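Local structure of citryl-spermidine/3,4-dihydroxybenzoyl-citryl-spermidine:spermidine ligase (Bacillus anthracis, 3TO3) at residues Ile171-Arg176 against His247-Glu252; Leu302-Leu305 against Leu310-Leu313. The protein catalyses the ATP-dependent condensation of spermidine with citryl-spermidine intermediates in the biosynthesis of the siderophore petrobactin. One frame throughout, in Å; residues are numbered along the deposited sequence.

Contact 1: residues Ile171-Arg176 against His247-Glu252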
loop_
_atom_site.group_PDB
_atom_site.type_symbol
_atom_site.label_atom_id
_atom_site.label_comp_id
_atom_site.label_asym_id
_atom_site.label_seq_id
_atom_site.Cartn_x
_atom_site.Cartn_y
_atom_site.Cartn_z
ATOM N N ILE B 171 -2.432 -2.075 8.450
ATOM C CA ILE B 171 -1.784 -1.671 7.184
ATOM C C ILE B 171 -2.719 -0.740 6.365
ATOM O O ILE B 171 -3.881 -1.070 6.055
ATOM C CB ILE B 171 -1.352 -2.902 6.339
ATOM C CG1 ILE B 171 -0.749 -3.999 7.240
ATOM C CG2 ILE B 171 -0.388 -2.502 5.154
ATOM C CD1 ILE B 171 0.520 -3.632 7.953
ATOM N N GLY B 172 -2.186 0.417 5.991
ATOM C CA GLY B 172 -2.974 1.527 5.470
ATOM C C GLY B 172 -3.107 2.754 6.372
ATOM O O GLY B 172 -3.337 3.841 5.832
ATOM N N PHE B 173 -2.882 2.630 7.693
ATOM C CA PHE B 173 -2.818 3.811 8.589
ATOM C C PHE B 173 -1.372 4.194 8.845
ATOM O O PHE B 173 -0.579 3.368 9.334
ATOM C CB PHE B 173 -3.458 3.561 9.981
ATOM C CG PHE B 173 -4.981 3.566 10.006
ATOM C CD1 PHE B 173 -5.729 3.821 8.873
ATOM C CD2 PHE B 173 -5.664 3.298 11.194
ATOM C CE1 PHE B 173 -7.162 3.825 8.917
ATOM C CE2 PHE B 173 -7.064 3.294 11.244
ATOM C CZ PHE B 173 -7.816 3.555 10.098
ATOM N N GLN B 174 -1.013 5.445 8.555
ATOM C CA GLN B 174 0.228 5.979 9.125
ATOM C C GLN B 174 -0.133 6.620 10.477
ATOM O O GLN B 174 -1.294 6.534 10.914
ATOM C CB GLN B 174 0.928 6.930 8.157
ATOM C CG GLN B 174 1.537 6.182 6.963
ATOM C CD GLN B 174 2.442 5.010 7.397
ATOM O OE1 GLN B 174 2.280 3.880 6.919
ATOM N NE2 GLN B 174 3.400 5.284 8.306
ATOM N N TYR B 175 0.828 7.233 11.167
ATOM C CA TYR B 175 0.549 7.636 12.545
ATOM C C TYR B 175 -0.651 8.592 12.717
ATOM O O TYR B 175 -1.403 8.472 13.688
ATOM C CB TYR B 175 1.790 8.163 13.251
ATOM C CG TYR B 175 2.129 9.630 13.032
ATOM C CD1 TYR B 175 1.593 10.626 13.848
ATOM C CD2 TYR B 175 3.041 10.014 12.060
ATOM C CE1 TYR B 175 1.935 11.973 13.668
ATOM C CE2 TYR B 175 3.386 11.345 11.874
ATOM C CZ TYR B 175 2.833 12.324 12.669
ATOM O OH TYR B 175 3.194 13.648 12.473
ATOM N N ARG B 176 -0.832 9.511 11.772
ATOM C CA ARG B 176 -1.853 10.542 11.895
ATOM C C ARG B 176 -3.264 9.966 11.768
ATOM O O ARG B 176 -4.124 10.226 12.601
ATOM C CB ARG B 176 -1.593 11.652 10.884
ATOM C CG ARG B 176 -2.187 12.988 11.263
ATOM C CD ARG B 176 -1.509 14.126 10.503
ATOM N NE ARG B 176 -0.270 14.519 11.152
ATOM C CZ ARG B 176 -0.239 15.277 12.243
ATOM N NH1 ARG B 176 -1.380 15.701 12.778
ATOM N NH2 ARG B 176 0.915 15.603 12.805
ATOM N N HIS B 247 -17.430 5.031 6.110
ATOM C CA HIS B 247 -16.413 5.496 7.046
ATOM C C HIS B 247 -15.667 6.646 6.387
ATOM O O HIS B 247 -15.290 6.538 5.248
ATOM C CB HIS B 247 -15.457 4.360 7.343
ATOM C CG HIS B 247 -14.532 4.627 8.479
ATOM N ND1 HIS B 247 -13.612 5.653 8.464
ATOM C CD2 HIS B 247 -14.379 3.993 9.667
ATOM C CE1 HIS B 247 -12.943 5.649 9.605
ATOM N NE2 HIS B 247 -13.389 4.653 10.352
ATOM N N PRO B 248 -15.444 7.749 7.101
ATOM C CA PRO B 248 -14.757 8.863 6.435
ATOM C C PRO B 248 -13.336 8.514 5.985
ATOM O O PRO B 248 -12.905 9.120 5.006
ATOM C CB PRO B 248 -14.739 9.979 7.501
ATOM C CG PRO B 248 -14.873 9.260 8.824
ATOM C CD PRO B 248 -15.643 7.975 8.547
ATOM N N TRP B 249 -12.640 7.571 6.630
ATOM C CA TRP B 249 -11.303 7.164 6.108
ATOM C C TRP B 249 -11.482 6.422 4.800
ATOM O O TRP B 249 -10.703 6.592 3.859
ATOM C CB TRP B 249 -10.488 6.253 7.055
ATOM C CG TRP B 249 -9.086 5.957 6.567
ATOM C CD1 TRP B 249 -7.944 6.625 6.912
ATOM C CD2 TRP B 249 -8.679 4.929 5.637
ATOM N NE1 TRP B 249 -6.865 6.077 6.275
ATOM C CE2 TRP B 249 -7.282 5.041 5.483
ATOM C CE3 TRP B 249 -9.360 3.911 4.943
ATOM C CZ2 TRP B 249 -6.541 4.193 4.643
ATOM C CZ3 TRP B 249 -8.625 3.050 4.114
ATOM C CH2 TRP B 249 -7.230 3.207 3.969
ATOM N N GLN B 250 -12.513 5.592 4.751
ATOM C CA GLN B 250 -12.778 4.796 3.569
ATOM C C GLN B 250 -13.151 5.702 2.411
ATOM O O GLN B 250 -12.682 5.508 1.281
ATOM C CB GLN B 250 -13.881 3.786 3.822
ATOM C CG GLN B 250 -14.171 2.949 2.592
ATOM C CD GLN B 250 -13.201 1.796 2.466
ATOM O OE1 GLN B 250 -12.114 1.820 3.036
ATOM N NE2 GLN B 250 -13.595 0.770 1.746
ATOM N N TRP B 251 -13.947 6.724 2.704
ATOM C CA TRP B 251 -14.422 7.622 1.652
ATOM C C TRP B 251 -13.250 8.395 1.046
ATOM O O TRP B 251 -13.077 8.426 -0.161
ATOM C CB TRP B 251 -15.507 8.580 2.169
ATOM C CG TRP B 251 -15.898 9.667 1.218
ATOM C CD1 TRP B 251 -15.643 10.991 1.360
ATOM C CD2 TRP B 251 -16.617 9.531 -0.021
ATOM N NE1 TRP B 251 -16.137 11.691 0.300
ATOM C CE2 TRP B 251 -16.745 10.825 -0.566
ATOM C CE3 TRP B 251 -17.153 8.441 -0.727
ATOM C CZ2 TRP B 251 -17.393 11.073 -1.799
ATOM C CZ3 TRP B 251 -17.811 8.683 -1.945
ATOM C CH2 TRP B 251 -17.920 9.996 -2.464
ATOM N N GLU B 252 -12.436 8.995 1.890
ATOM C CA GLU B 252 -11.373 9.846 1.386
ATOM C C GLU B 252 -10.146 9.113 0.875
ATOM O O GLU B 252 -9.384 9.674 0.104
ATOM C CB GLU B 252 -10.918 10.802 2.479
ATOM C CG GLU B 252 -11.877 11.909 2.767
ATOM C CD GLU B 252 -11.292 12.881 3.769
ATOM O OE1 GLU B 252 -11.371 12.585 4.979
ATOM O OE2 GLU B 252 -10.733 13.919 3.348
#
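Phe173 turns its ring edge onto the indole of Trp249 in a T-shaped (edge-to-face) aromatic pair that joins the turn leading into helix 175-181 to the first turn of helix 248-258. The centroids of the phenyl ring and the five-membered indole ring lie 4.7 Å apart, with the planes at 63°. Phe173 CE1 makes the touch, 3.5 Å from Trp249 CD1, over one face of the indole and offset toward its rim. The Trp249 side chain is extended from the helix, its CG trans to the backbone N (chi1 -175°), which brings the face of the indole up to the phenyl edge. Beyond the pair, Phe173 packs on Ile304 and lies near the ATP-binding Met284, while Trp249 NE1 makes a weak hydrogen bond to Asp177. The six-membered part of the indole meets backbone instead: Trp249 CZ2 is 3.4 Å from Gly172 O. The start of helix 248-258 is fixed by an N-cap: Trp249 N, lying in the plane of the His247 ring, donates to His247 ND1 at 2.8 Å.

Contact 2: residues Leu302-Leu305 against Leu310-Leu313. With ATP (adenosine-5'-triphosphate), chain E.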
loop_
_atom_site.group_PDB
_atom_site.type_symbol
_atom_site.label_atom_id
_atom_site.label_comp_id
_atom_site.label_asym_id
_atom_site.label_seq_id
_atom_site.Cartn_x
_atom_site.Cartn_y
_atom_site.Cartn_z
ATOM N N LEU B 302 -13.941 -1.179 5.401
ATOM C CA LEU B 302 -12.717 -0.419 5.601
ATOM C C LEU B 302 -11.578 -1.101 4.889
ATOM O O LEU B 302 -11.272 -2.252 5.185
ATOM C CB LEU B 302 -12.451 -0.314 7.084
ATOM C CG LEU B 302 -11.486 0.738 7.596
ATOM C CD1 LEU B 302 -11.949 2.168 7.251
ATOM C CD2 LEU B 302 -11.318 0.518 9.112
ATOM N N ASN B 303 -10.874 -0.434 3.985
ATOM C CA ASN B 303 -9.867 -1.243 3.359
ATOM C C ASN B 303 -8.536 -0.979 4.044
ATOM O O ASN B 303 -7.676 -0.285 3.524
ATOM C CB ASN B 303 -9.750 -0.764 1.901
ATOM C CG ASN B 303 -10.624 -1.566 0.935
ATOM O OD1 ASN B 303 -11.867 -1.470 0.946
ATOM N ND2 ASN B 303 -9.975 -2.346 0.083
ATOM N N ILE B 304 -8.258 -1.824 5.018
ATOM C CA ILE B 304 -7.037 -1.781 5.803
ATOM C C ILE B 304 -6.871 -3.217 6.247
ATOM O O ILE B 304 -7.836 -4.008 6.300
ATOM C CB ILE B 304 -7.046 -0.846 7.095
ATOM C CG1 ILE B 304 -7.970 -1.389 8.178
ATOM C CG2 ILE B 304 -7.319 0.628 6.797
ATOM C CD1 ILE B 304 -7.827 -0.655 9.502
ATOM N N LEU B 305 -5.636 -3.558 6.555
ATOM C CA LEU B 305 -5.339 -4.910 6.922
ATOM C C LEU B 305 -4.962 -4.969 8.395
ATOM O O LEU B 305 -3.965 -4.378 8.839
ATOM C CB LEU B 305 -4.227 -5.437 6.037
ATOM C CG LEU B 305 -4.075 -6.943 6.033
ATOM C CD1 LEU B 305 -4.362 -7.469 4.617
ATOM C CD2 LEU B 305 -2.664 -7.306 6.531
ATOM N N LEU B 310 -8.115 -8.173 4.857
ATOM C CA LEU B 310 -8.879 -6.960 4.527
ATOM C C LEU B 310 -10.246 -6.859 5.249
ATOM O O LEU B 310 -11.014 -7.819 5.295
ATOM C CB LEU B 310 -9.093 -6.824 3.015
ATOM C CG LEU B 310 -8.102 -5.982 2.216
ATOM C CD1 LEU B 310 -8.734 -5.597 0.893
ATOM C CD2 LEU B 310 -7.677 -4.728 2.976
ATOM N N ARG B 311 -10.546 -5.647 5.721
ATOM C CA ARG B 311 -11.704 -5.270 6.558
ATOM C C ARG B 311 -12.935 -4.914 5.691
ATOM O O ARG B 311 -13.810 -4.132 6.070
ATOM C CB ARG B 311 -11.362 -4.210 7.604
ATOM C CG ARG B 311 -10.363 -4.681 8.666
ATOM C CD ARG B 311 -10.867 -5.927 9.414
ATOM N NE ARG B 311 -10.493 -7.175 8.739
ATOM C CZ ARG B 311 -11.082 -8.354 8.948
ATOM N NH1 ARG B 311 -12.083 -8.464 9.816
ATOM N NH2 ARG B 311 -10.675 -9.433 8.288
ATOM N N THR B 312 -12.859 -5.301 4.432
ATOM C CA THR B 312 -14.019 -5.219 3.574
ATOM C C THR B 312 -15.165 -6.106 4.102
ATOM O O THR B 312 -14.961 -7.019 4.917
ATOM C CB THR B 312 -13.652 -5.700 2.166
ATOM O OG1 THR B 312 -12.965 -6.965 2.261
ATOM C CG2 THR B 312 -12.763 -4.677 1.477
ATOM N N LEU B 313 -16.379 -5.789 3.668
ATOM C CA LEU B 313 -17.513 -6.676 3.849
ATOM C C LEU B 313 -17.770 -7.465 2.572
ATOM O O LEU B 313 -18.121 -6.877 1.547
ATOM C CB LEU B 313 -18.752 -5.852 4.167
ATOM C CG LEU B 313 -18.638 -5.183 5.517
ATOM C CD1 LEU B 313 -19.732 -4.143 5.726
ATOM C CD2 LEU B 313 -18.638 -6.280 6.583
HETATM P PB ATP E . -15.520 -7.361 13.238
HETATM O O1B ATP E . -15.416 -6.035 12.528
HETATM O O2B ATP E . -15.842 -8.443 12.241
HETATM O O3B ATP E . -16.622 -7.273 14.357
HETATM P PA ATP E . -12.856 -7.898 13.194
HETATM O O1A ATP E . -12.921 -7.111 11.900
HETATM O O2A ATP E . -12.611 -9.385 12.966
HETATM O O3A ATP E . -14.189 -7.719 13.974
HETATM O "O5'" ATP E . -11.680 -7.293 14.042
HETATM C "C5'" ATP E . -11.717 -7.313 15.420
HETATM C "C4'" ATP E . -10.482 -7.113 16.098
HETATM O "O4'" ATP E . -10.583 -7.620 17.471
HETATM C "C3'" ATP E . -9.400 -7.892 15.452
HETATM O "O3'" ATP E . -8.399 -7.048 15.032
HETATM C "C2'" ATP E . -8.918 -8.812 16.498
HETATM O "O2'" ATP E . -7.567 -8.987 16.410
HETATM C "C1'" ATP E . -9.301 -8.097 17.748
HETATM N N9 ATP E . -9.257 -8.880 18.954
HETATM C C8 ATP E . -8.621 -8.500 20.075
HETATM N N7 ATP E . -8.790 -9.464 20.991
HETATM C C5 ATP E . -9.540 -10.457 20.463
HETATM C C6 ATP E . -10.014 -11.676 20.968
HETATM N N6 ATP E . -9.695 -12.056 22.317
HETATM N N1 ATP E . -10.763 -12.473 20.171
HETATM C C2 ATP E . -11.050 -12.101 18.906
HETATM N N3 ATP E . -10.605 -10.933 18.389
HETATM C C4 ATP E . -9.849 -10.090 19.142
#
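Leu302 and Arg311 approach each other through the first carbons of their side chains, CB to CB at 4.1 Å. The Ile304 side chain crosses that of Arg311 at about a right angle, its CG1 4.1 Å from Arg311 CG. From there the arginine chain bends at chi2 (-58°) and chi3 (88°), carrying the guanidinium away from the neighbouring strand and toward the ATP. Its NH1 donates to O1A of the alpha-phosphate at 2.6 Å, with the oxygen at the guanidinium edge and near its plane, while NE is held by Thr309 O. Strands 297-306 and 309-311 form a weakly bonded antiparallel beta hairpin, which thus presents an ATP-binding residue to the nucleotide; Ser283, Lys299, Arg285 and Tyr391 also bond the ATP. Leu302 N donates to Arg311 O at 3.0 Å, and Arg311 N donates to Ile304 O at 3.2 Å. Leu310 lays CD2 against that same Ile304 O, and its CD1 is 3.6 Å from Asn303 ND2. The Asn303 amide also crosses Thr312, whose methyl CG2 lies 3.4 Å from Asn303 OD1, an oxygen hydrogen-bonded to Ser365 OG.

Overall arrangement
Contact 1 is a small, buried aromatic meeting between the loop preceding helix 175-181 and the first turn of helix 248-258, with no hydrogen bond across it; contact 2 is larger, only partly buried, and combines backbone bonds with a charged side chain at the nucleotide. Their centres are 11 Å apart, and strand 297-306 connects them. Gln250 OE1 probably accepts from Asn303 N at 2.7 Å, and Ile171 N probably donates to Leu305 O at 2.8 Å, so both segments of contact 1 meet the strand that bears the hairpin. Residues of 171-176 and 247-252 also reach the second subunit, as in Gln174 to its Ser257, whereas 302-305 and 310-313 touch no other protein chain.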